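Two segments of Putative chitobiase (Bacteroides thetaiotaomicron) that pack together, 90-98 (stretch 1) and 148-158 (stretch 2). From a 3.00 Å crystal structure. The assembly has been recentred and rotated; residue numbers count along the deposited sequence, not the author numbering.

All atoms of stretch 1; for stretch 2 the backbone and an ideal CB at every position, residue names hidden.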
ATOM      1  N   ALA A  90      15.493   3.612  -5.195  1.00 41.15           N
ATOM      2  CA  ALA A  90      16.710   3.550  -4.392  1.00 40.15           C
ATOM      3  C   ALA A  90      16.738   2.440  -3.337  1.00 39.97           C
ATOM      4  O   ALA A  90      17.769   2.213  -2.706  1.00 40.46           O
ATOM      5  CB  ALA A  90      16.957   4.905  -3.731  1.00 37.40           C
ATOM      6  N   HIS A  91      15.622   1.746  -3.143  1.00 39.79           N
ATOM      7  CA  HIS A  91      15.579   0.699  -2.133  1.00 40.01           C
ATOM      8  C   HIS A  91      14.780  -0.545  -2.513  1.00 40.82           C
ATOM      9  O   HIS A  91      13.754  -0.832  -1.894  1.00 41.51           O
ATOM     10  CB  HIS A  91      15.005   1.248  -0.824  1.00 38.77           C
ATOM     11  CG  HIS A  91      15.848   2.300  -0.169  1.00 37.40           C
ATOM     12  ND1 HIS A  91      15.845   3.616  -0.576  1.00 36.54           N
ATOM     13  CD2 HIS A  91      16.662   2.243   0.910  1.00 36.37           C
ATOM     14  CE1 HIS A  91      16.616   4.325   0.227  1.00 34.04           C
ATOM     15  NE2 HIS A  91      17.122   3.516   1.138  1.00 34.15           N
ATOM     16  N   VAL A  92      15.244  -1.285  -3.517  1.00 40.02           N
ATOM     17  CA  VAL A  92      14.546  -2.499  -3.927  1.00 37.45           C
ATOM     18  C   VAL A  92      14.844  -3.607  -2.916  1.00 37.29           C
ATOM     19  O   VAL A  92      14.043  -4.529  -2.739  1.00 38.26           O
ATOM     20  CB  VAL A  92      14.967  -2.965  -5.342  1.00 34.60           C
ATOM     21  CG1 VAL A  92      14.523  -1.952  -6.373  1.00 33.02           C
ATOM     22  CG2 VAL A  92      16.465  -3.155  -5.405  1.00 36.04           C
ATOM     23  N   TRP A  93      15.992  -3.511  -2.247  1.00 35.57           N
ATOM     24  CA  TRP A  93      16.358  -4.512  -1.246  1.00 35.68           C
ATOM     25  C   TRP A  93      15.524  -4.293   0.025  1.00 36.09           C
ATOM     26  O   TRP A  93      15.412  -5.183   0.875  1.00 35.36           O
ATOM     27  CB  TRP A  93      17.872  -4.455  -0.907  1.00 34.50           C
ATOM     28  CG  TRP A  93      18.334  -3.144  -0.307  1.00 34.50           C
ATOM     29  CD1 TRP A  93      18.734  -2.039  -0.989  1.00 35.49           C
ATOM     30  CD2 TRP A  93      18.264  -2.750   1.077  1.00 34.01           C
ATOM     31  NE1 TRP A  93      18.899  -0.973  -0.128  1.00 34.30           N
ATOM     32  CE2 TRP A  93      18.615  -1.385   1.145  1.00 33.23           C
ATOM     33  CE3 TRP A  93      17.926  -3.416   2.258  1.00 33.00           C
ATOM     34  CZ2 TRP A  93      18.640  -0.676   2.338  1.00 32.41           C
ATOM     35  CZ3 TRP A  93      17.949  -2.707   3.449  1.00 33.20           C
ATOM     36  CH2 TRP A  93      18.302  -1.351   3.478  1.00 33.00           C
ATOM     37  N   ALA A  94      14.916  -3.114   0.139  1.00 36.09           N
ATOM     38  CA  ALA A  94      14.114  -2.777   1.312  1.00 35.82           C
ATOM     39  C   ALA A  94      12.688  -3.323   1.285  1.00 34.59           C
ATOM     40  O   ALA A  94      12.054  -3.424   2.331  1.00 33.91           O
ATOM     41  CB  ALA A  94      14.092  -1.271   1.496  1.00 36.87           C
ATOM     42  N   GLY A  95      12.192  -3.671   0.099  1.00 33.65           N
ATOM     43  CA  GLY A  95      10.847  -4.214  -0.013  1.00 33.01           C
ATOM     44  C   GLY A  95      10.829  -5.567   0.660  1.00 32.08           C
ATOM     45  O   GLY A  95      11.129  -6.584   0.042  1.00 32.77           O
ATOM     46  N   THR A  96      10.467  -5.584   1.935  1.00 30.94           N
ATOM     47  CA  THR A  96      10.477  -6.821   2.687  1.00 29.01           C
ATOM     48  C   THR A  96       9.144  -7.203   3.304  1.00 27.13           C
ATOM     49  O   THR A  96       9.093  -7.993   4.248  1.00 26.67           O
ATOM     50  CB  THR A  96      11.570  -6.752   3.781  1.00 29.54           C
ATOM     51  OG1 THR A  96      11.462  -5.508   4.483  1.00 28.75           O
ATOM     52  CG2 THR A  96      12.960  -6.849   3.153  1.00 29.45           C
ATOM     53  N   SER A  97       8.061  -6.651   2.767  1.00 25.62           N
ATOM     54  CA  SER A  97       6.724  -6.955   3.280  1.00 23.80           C
ATOM     55  C   SER A  97       6.543  -8.470   3.259  1.00 24.44           C
ATOM     56  O   SER A  97       6.725  -9.107   2.223  1.00 24.49           O
ATOM     57  CB  SER A  97       5.667  -6.282   2.410  1.00 22.75           C
ATOM     58  OG  SER A  97       5.930  -4.895   2.267  1.00 20.17           O
ATOM     59  N   LYS A  98       6.179  -9.033   4.408  1.00 24.84           N
ATOM     60  CA  LYS A  98       6.013 -10.472   4.550  1.00 24.67           C
ATOM     61  C   LYS A  98       4.606 -10.942   4.914  1.00 26.44           C
ATOM     62  O   LYS A  98       4.149 -11.977   4.433  1.00 28.19           O
ATOM     63  CB  LYS A  98       7.012 -11.000   5.580  1.00 21.07           C
ATOM     64  CG  LYS A  98       6.886 -12.462   5.871  1.00 18.70           C
ATOM     65  CD  LYS A  98       8.175 -12.979   6.423  1.00 19.63           C
ATOM     66  CE  LYS A  98       7.976 -14.265   7.192  1.00 20.36           C
ATOM     67  NZ  LYS A  98       7.260 -13.972   8.475  1.00 21.41           N
ATOM     68  N   UNK A 148      13.618  -9.922   7.391  1.00 31.82           N
ATOM     69  CA  UNK A 148      14.826  -9.297   7.936  1.00 31.61           C
ATOM     70  C   UNK A 148      15.792  -8.922   6.827  1.00 29.97           C
ATOM     71  O   UNK A 148      15.758  -9.517   5.755  1.00 31.25           O
ATOM     72  CB  UNK A 148      15.513 -10.232   8.933  1.00 31.61           C
ATOM     73  N   UNK A 149      16.657  -7.943   7.085  1.00 28.65           N
ATOM     74  CA  UNK A 149      17.645  -7.478   6.106  1.00 27.09           C
ATOM     75  C   UNK A 149      19.071  -7.512   6.668  1.00 27.92           C
ATOM     76  O   UNK A 149      19.282  -7.825   7.842  1.00 29.29           O
ATOM     77  CB  UNK A 149      17.302  -6.058   5.652  1.00 27.09           C
ATOM     78  N   UNK A 150      20.062  -7.193   5.843  1.00 27.94           N
ATOM     79  CA  UNK A 150      21.436  -7.179   6.343  1.00 28.88           C
ATOM     80  C   UNK A 150      21.506  -6.068   7.376  1.00 28.70           C
ATOM     81  O   UNK A 150      22.350  -6.081   8.267  1.00 30.82           O
ATOM     82  CB  UNK A 150      22.456  -6.973   5.221  1.00 28.88           C
ATOM     83  N   UNK A 151      20.606  -5.104   7.252  1.00 27.20           N
ATOM     84  CA  UNK A 151      20.589  -3.998   8.186  1.00 26.97           C
ATOM     85  C   UNK A 151      19.326  -4.008   9.031  1.00 26.87           C
ATOM     86  O   UNK A 151      18.692  -2.977   9.229  1.00 26.26           O
ATOM     87  CB  UNK A 151      20.714  -2.670   7.437  1.00 26.97           C
ATOM     88  N   UNK A 152      18.981  -5.188   9.535  1.00 27.20           N
ATOM     89  CA  UNK A 152      17.808  -5.323  10.364  1.00 27.34           C
ATOM     90  C   UNK A 152      16.525  -4.940   9.657  1.00 27.42           C
ATOM     91  O   UNK A 152      16.479  -4.854   8.429  1.00 26.94           O
ATOM     92  CB  UNK A 152      17.971  -4.473  11.626  1.00 27.34           C
ATOM     93  N   UNK A 153      15.487  -4.694  10.455  1.00 27.67           N
ATOM     94  CA  UNK A 153      14.160  -4.314   9.975  1.00 26.93           C
ATOM     95  C   UNK A 153      14.118  -3.024   9.151  1.00 27.70           C
ATOM     96  O   UNK A 153      14.054  -1.920   9.698  1.00 27.45           O
ATOM     97  CB  UNK A 153      13.221  -4.166  11.174  1.00 26.93           C
ATOM     98  N   UNK A 154      14.154  -3.166   7.832  1.00 29.34           N
ATOM     99  CA  UNK A 154      14.071  -2.021   6.914  1.00 29.57           C
ATOM    100  C   UNK A 154      12.917  -2.364   5.994  1.00 28.28           C
ATOM    101  O   UNK A 154      12.608  -3.535   5.806  1.00 29.39           O
ATOM    102  CB  UNK A 154      15.371  -1.772   6.147  1.00 29.57           C
ATOM    103  N   UNK A 155      12.258  -1.368   5.432  1.00 26.52           N
ATOM    104  CA  UNK A 155      11.167  -1.694   4.532  1.00 26.51           C
ATOM    105  C   UNK A 155      10.757  -0.532   3.635  1.00 26.14           C
ATOM    106  O   UNK A 155      10.633   0.611   4.088  1.00 25.20           O
ATOM    107  CB  UNK A 155       9.958  -2.164   5.343  1.00 26.51           C
ATOM    108  N   UNK A 156      10.628  -0.833   2.343  1.00 25.68           N
ATOM    109  CA  UNK A 156      10.207   0.150   1.362  1.00 28.07           C
ATOM    110  C   UNK A 156       9.137  -0.493   0.487  1.00 30.25           C
ATOM    111  O   UNK A 156       9.180  -1.694   0.222  1.00 30.75           O
ATOM    112  CB  UNK A 156      11.388   0.648   0.526  1.00 28.07           C
ATOM    113  N   UNK A 157       8.165   0.315   0.065  1.00 33.47           N
ATOM    114  CA  UNK A 157       7.048  -0.150  -0.752  1.00 34.41           C
ATOM    115  C   UNK A 157       6.988   0.535  -2.109  1.00 36.76           C
ATOM    116  O   UNK A 157       7.162   1.750  -2.208  1.00 37.68           O
ATOM    117  CB  UNK A 157       5.730   0.074  -0.008  1.00 34.41           C
ATOM    118  N   UNK A 158       6.717  -0.245  -3.151  1.00 38.12           N
ATOM    119  CA  UNK A 158       6.626   0.323  -4.484  1.00 38.84           C
ATOM    120  C   UNK A 158       5.294   1.010  -4.739  1.00 40.27           C
ATOM    121  O   UNK A 158       5.248   2.218  -4.984  1.00 40.45           O
ATOM    122  CB  UNK A 158       6.850  -0.771  -5.530  1.00 38.84           C
TER

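At position 148 the ideal CB points away and finds nothing of stretch 1 within 5.5 Å, so the contact sets no preference; phi of -62° and psi of 156° admit proline among many others. The residue is Pro148.

Position 149 points toward stretch 1, its ideal CB 4.1 Å from Trp93 CZ3 and 5.1 Å from Thr96 CG2. That space suits a small or medium side chain able to present a methyl group. It is Thr149, whose CG2 lies 3.2 Å from Trp93 CZ3, at the indole edge and near its plane.

At 150 the CB points sideways with nothing within 5.5 Å, so only a long side chain could reach the indole. Tyr150 does so with chi1 of 63° (p): its OH sits 3.3 Å from Trp93 CZ2, over one face of the indole. The pair is oblique, with the tyrosine ring and the six-membered ring of Trp93 at 41° and their centroids 4.8 Å apart.

Position 151 points toward stretch 1, but its ideal CB stays 4.8 Å from Trp93 CH2, a loose approach that many residues would satisfy. Asp151 instead serves its own stretch, as described at 154. At 152 the CB direction is away and phi is +61°, which by itself favours glycine; Gly152 is found. Position 153 also points away, leaving the choice open, and is Leu153.

The CB of 154 heads toward stretch 1, 3.8 Å from Trp93 CZ3 and 4.8 Å from Ala94 CB. Aliphatic carbon suits this start, and a long chain could continue past it. Arg154 packs its CB near the indole while its end leads away, NE forming a salt bridge with Asp151 OD2 at 2.8 Å. Arg154 O accepts a hydrogen bond from Thr96 OG1 at 2.6 Å, a bond to the backbone that does not depend on the side chain at 154.

At 155 the CB points sideways, 3.8 Å from Thr96 OG1, and a compact aliphatic residue would fit. Val155 occupies it; its CA makes a CA-H...O contact of 2.9 Å with Ala94 O.

Position 156 is tight: the ideal CB is 3.5 Å from Ala94 CB and 3.7 Å from His91 O. This argues for a small residue, and the carbonyl rewards a donor. Ser156 OG donates to His91 O at 2.5 Å, a very short bond from a less surely placed atom, while Ser156 N bonds weakly to Ala94 O at 3.0 Å.

At 157 the CB points away, the ideal CB 5.5 Å from Ser97 OG, so stretch 1 sets little preference and a longer side chain could at most bring its end back. Leu157 does so, its CD1 3.9 Å from Ser97 OG. Position 158, out of reach, is Gly158.

Stretch 2 148-158: PTYDGLRVSLG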
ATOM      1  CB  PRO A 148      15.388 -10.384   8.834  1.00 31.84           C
ATOM      2  CG  PRO A 148      15.047 -11.615   8.055  1.00 33.06           C
ATOM      3  CD  PRO A 148      13.601 -11.362   7.687  1.00 32.14           C
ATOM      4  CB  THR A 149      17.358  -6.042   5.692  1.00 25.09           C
ATOM      5  OG1 THR A 149      15.977  -5.906   5.335  1.00 21.94           O
ATOM      6  CG2 THR A 149      18.199  -5.678   4.518  1.00 26.92           C
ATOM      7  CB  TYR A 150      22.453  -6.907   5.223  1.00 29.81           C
ATOM      8  CG  TYR A 150      22.317  -5.557   4.561  1.00 30.57           C
ATOM      9  CD1 TYR A 150      22.892  -4.417   5.120  1.00 29.48           C
ATOM     10  CD2 TYR A 150      21.565  -5.413   3.395  1.00 30.33           C
ATOM     11  CE1 TYR A 150      22.715  -3.168   4.532  1.00 30.95           C
ATOM     12  CE2 TYR A 150      21.381  -4.171   2.801  1.00 31.37           C
ATOM     13  CZ  TYR A 150      21.955  -3.049   3.372  1.00 31.41           C
ATOM     14  OH  TYR A 150      21.756  -1.814   2.786  1.00 30.78           O
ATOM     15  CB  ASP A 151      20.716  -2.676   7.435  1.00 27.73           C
ATOM     16  CG  ASP A 151      20.825  -1.506   8.359  1.00 27.41           C
ATOM     17  OD1 ASP A 151      21.550  -1.654   9.380  1.00 27.22           O
ATOM     18  OD2 ASP A 151      20.207  -0.457   8.054  1.00 24.54           O
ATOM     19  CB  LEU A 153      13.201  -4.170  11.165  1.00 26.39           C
ATOM     20  CG  LEU A 153      11.772  -3.678  10.940  1.00 25.69           C
ATOM     21  CD1 LEU A 153      10.871  -4.866  10.786  1.00 26.79           C
ATOM     22  CD2 LEU A 153      11.321  -2.826  12.116  1.00 25.16           C
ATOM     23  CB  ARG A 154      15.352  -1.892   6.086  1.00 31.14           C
ATOM     24  CG  ARG A 154      16.564  -1.473   6.867  1.00 33.38           C
ATOM     25  CD  ARG A 154      16.345  -0.111   7.465  1.00 35.59           C
ATOM     26  NE  ARG A 154      17.534   0.394   8.146  1.00 38.54           N
ATOM     27  CZ  ARG A 154      17.545   1.517   8.851  1.00 40.34           C
ATOM     28  NH1 ARG A 154      16.434   2.237   8.958  1.00 42.59           N
ATOM     29  NH2 ARG A 154      18.649   1.923   9.448  1.00 41.22           N
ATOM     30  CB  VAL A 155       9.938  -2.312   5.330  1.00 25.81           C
ATOM     31  CG1 VAL A 155       9.905  -1.763   6.737  1.00 28.89           C
ATOM     32  CG2 VAL A 155       8.621  -2.031   4.625  1.00 24.13           C
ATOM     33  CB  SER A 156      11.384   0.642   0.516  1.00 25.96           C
ATOM     34  OG  SER A 156      12.014  -0.408  -0.174  1.00 20.94           O
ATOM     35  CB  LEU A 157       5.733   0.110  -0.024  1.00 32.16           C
ATOM     36  CG  LEU A 157       4.575  -0.697  -0.586  1.00 31.02           C
ATOM     37  CD1 LEU A 157       4.874  -2.183  -0.376  1.00 31.71           C
ATOM     38  CD2 LEU A 157       3.284  -0.310   0.108  1.00 29.59           C
TER
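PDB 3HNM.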